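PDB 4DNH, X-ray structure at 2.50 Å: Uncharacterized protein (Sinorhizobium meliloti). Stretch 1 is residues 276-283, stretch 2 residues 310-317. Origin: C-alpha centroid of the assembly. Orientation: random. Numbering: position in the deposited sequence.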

# COMPACT_ATOMS: atom_id res chain seq x y z
N LEU A 276 -0.06 -4.92 0.08
CA LEU A 276 -0.67 -4.26 -1.06
C LEU A 276 -1.52 -3.07 -0.67
O LEU A 276 -2.34 -3.15 0.26
CB LEU A 276 -1.56 -5.26 -1.81
CG LEU A 276 -0.86 -6.36 -2.60
CD1 LEU A 276 -1.83 -7.50 -2.87
CD2 LEU A 276 -0.30 -5.81 -3.90
N GLY A 277 -1.37 -1.97 -1.41
CA GLY A 277 -2.29 -0.84 -1.31
C GLY A 277 -3.68 -1.20 -1.84
O GLY A 277 -4.66 -0.64 -1.37
N ILE A 278 -3.77 -2.13 -2.79
CA ILE A 278 -5.09 -2.53 -3.29
C ILE A 278 -5.92 -3.27 -2.22
O ILE A 278 -7.14 -3.18 -2.20
CB ILE A 278 -5.03 -3.31 -4.65
CG1 ILE A 278 -6.43 -3.64 -5.19
CG2 ILE A 278 -4.23 -4.60 -4.53
CD1 ILE A 278 -7.24 -2.44 -5.63
N PHE A 279 -5.25 -3.98 -1.31
CA PHE A 279 -5.94 -4.70 -0.25
C PHE A 279 -6.66 -3.78 0.72
O PHE A 279 -7.61 -4.19 1.39
CB PHE A 279 -4.99 -5.65 0.46
CG PHE A 279 -4.87 -6.98 -0.23
CD1 PHE A 279 -5.43 -7.18 -1.49
CD2 PHE A 279 -4.17 -8.01 0.37
CE1 PHE A 279 -5.32 -8.39 -2.12
CE2 PHE A 279 -4.05 -9.23 -0.27
CZ PHE A 279 -4.63 -9.42 -1.51
N ASP A 280 -6.21 -2.54 0.78
CA ASP A 280 -6.91 -1.50 1.48
C ASP A 280 -8.28 -1.28 0.80
O ASP A 280 -9.34 -1.49 1.42
CB ASP A 280 -6.04 -0.23 1.49
CG ASP A 280 -6.80 1.03 1.88
OD1 ASP A 280 -8.02 1.15 1.58
OD2 ASP A 280 -6.16 1.93 2.46
N ALA A 281 -8.26 -0.91 -0.49
CA ALA A 281 -9.48 -0.60 -1.25
C ALA A 281 -10.48 -1.76 -1.43
O ALA A 281 -11.69 -1.52 -1.54
CB ALA A 281 -9.12 0.01 -2.59
N ILE A 282 -9.99 -3.00 -1.47
CA ILE A 282 -10.88 -4.16 -1.62
C ILE A 282 -10.82 -5.11 -0.41
O ILE A 282 -11.11 -6.32 -0.53
CB ILE A 282 -10.59 -4.94 -2.93
CG1 ILE A 282 -9.21 -5.61 -2.86
CG2 ILE A 282 -10.72 -4.03 -4.15
CD1 ILE A 282 -8.86 -6.43 -4.08
N ALA A 283 -10.46 -4.55 0.75
CA ALA A 283 -10.32 -5.30 1.99
C ALA A 283 -11.29 -6.48 2.17
O ALA A 283 -10.82 -7.61 2.36
CB ALA A 283 -10.35 -4.38 3.21
N PRO A 310 -9.35 -5.89 -12.74
CA PRO A 310 -9.48 -4.76 -13.65
C PRO A 310 -9.61 -3.44 -12.89
O PRO A 310 -9.02 -2.45 -13.29
CB PRO A 310 -10.77 -5.07 -14.43
CG PRO A 310 -10.88 -6.55 -14.38
CD PRO A 310 -10.34 -6.95 -13.04
N LEU A 311 -10.38 -3.44 -11.80
CA LEU A 311 -10.54 -2.27 -10.94
C LEU A 311 -9.18 -1.80 -10.45
O LEU A 311 -8.86 -0.61 -10.53
CB LEU A 311 -11.45 -2.61 -9.77
CG LEU A 311 -11.40 -1.66 -8.56
CD1 LEU A 311 -12.02 -0.30 -8.87
CD2 LEU A 311 -12.07 -2.33 -7.36
N SER A 312 -8.39 -2.73 -9.94
CA SER A 312 -7.05 -2.39 -9.50
C SER A 312 -6.16 -1.77 -10.60
O SER A 312 -5.51 -0.75 -10.38
CB SER A 312 -6.38 -3.64 -8.94
OG SER A 312 -5.29 -3.23 -8.15
N ARG A 313 -6.09 -2.40 -11.77
CA ARG A 313 -5.29 -1.87 -12.86
C ARG A 313 -5.73 -0.46 -13.22
O ARG A 313 -4.90 0.38 -13.60
CB ARG A 313 -5.37 -2.79 -14.06
CG ARG A 313 -4.69 -4.11 -13.76
CD ARG A 313 -4.95 -5.18 -14.79
NE ARG A 313 -4.09 -6.31 -14.48
CZ ARG A 313 -4.00 -7.43 -15.20
NH1 ARG A 313 -4.73 -7.59 -16.29
NH2 ARG A 313 -3.18 -8.38 -14.80
N HIS A 314 -7.02 -0.18 -13.08
CA HIS A 314 -7.56 1.14 -13.34
C HIS A 314 -7.11 2.13 -12.29
O HIS A 314 -6.65 3.23 -12.61
CB HIS A 314 -9.07 1.09 -13.47
CG HIS A 314 -9.71 2.45 -13.63
ND1 HIS A 314 -9.75 3.10 -14.82
CD2 HIS A 314 -10.34 3.29 -12.70
CE1 HIS A 314 -10.38 4.29 -14.66
NE2 HIS A 314 -10.73 4.40 -13.36
N ILE A 315 -7.23 1.74 -11.02
CA ILE A 315 -6.83 2.58 -9.90
C ILE A 315 -5.34 2.93 -9.97
O ILE A 315 -4.96 4.08 -9.66
CB ILE A 315 -7.18 1.95 -8.55
CG1 ILE A 315 -8.70 1.95 -8.35
CG2 ILE A 315 -6.49 2.71 -7.41
CD1 ILE A 315 -9.19 1.20 -7.12
N PHE A 316 -4.52 1.97 -10.41
CA PHE A 316 -3.07 2.18 -10.47
C PHE A 316 -2.55 2.58 -11.85
O PHE A 316 -1.35 2.49 -12.11
CB PHE A 316 -2.33 0.93 -10.01
CG PHE A 316 -2.38 0.72 -8.52
CD1 PHE A 316 -3.56 0.31 -7.90
CD2 PHE A 316 -1.25 0.92 -7.75
CE1 PHE A 316 -3.60 0.11 -6.53
CE2 PHE A 316 -1.28 0.73 -6.38
CZ PHE A 316 -2.46 0.32 -5.77
N LYS A 317 -3.44 3.02 -12.73
CA LYS A 317 -2.99 3.34 -14.08
C LYS A 317 -2.13 4.60 -14.15
O LYS A 317 -2.19 5.46 -13.26
CB LYS A 317 -4.15 3.37 -15.07
CG LYS A 317 -4.90 4.67 -15.21
CD LYS A 317 -6.06 4.38 -16.11
CE LYS A 317 -6.27 5.47 -17.13
NZ LYS A 317 -7.26 4.99 -18.13

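A short helical segment (Ile278 to Ala281) meets the end of a second helix, which runs to Ile315, mainly through side chains, with the Phe316 ring also touching backbone at Gly277 and Ile278; no hydrogen bond crosses between them, and the contact is small, burying 232 Å² in all. The backbones come nearest at Ile278 and Ser312, whose CA atoms lie 6.5 Å apart; the small Ser312 side chain lies at this closest point, its CA-to-CB bond pointing toward the first stretch. Ile278 is the principal bump. Its side chain, with chi1 t and chi2 p, enters a hollow floored by Ser312 and walled by Ile315 and Phe316. Ile278 CG1 lies 3.2 Å from Ser312 OG, a tight van der Waals contact in which the hydroxyl gains no partner; its hydrogen bonding is satisfied elsewhere in the structure. Beyond it, Ile278 CD1 reaches to 4.4 Å from Ile315 CD1, a looser methyl contact, while Ile278 CB rests 4.2 Å from Phe316 CE1.

The Phe316 ring lies beside the backbone at Gly277, its edge at Gly277 C, which is 4.4 Å from Phe316 CZ. An ideal CB on Gly277 would point toward the second stretch and sit 3.8 Å from Phe316 CZ, touching the ring without overlapping it. One helical turn on from Ile278, where Ile282 N donates to Ile278 O (2.9 Å), a second apolar pair forms, with Ile282 CG2 packed 3.9 Å from Leu311 CD2.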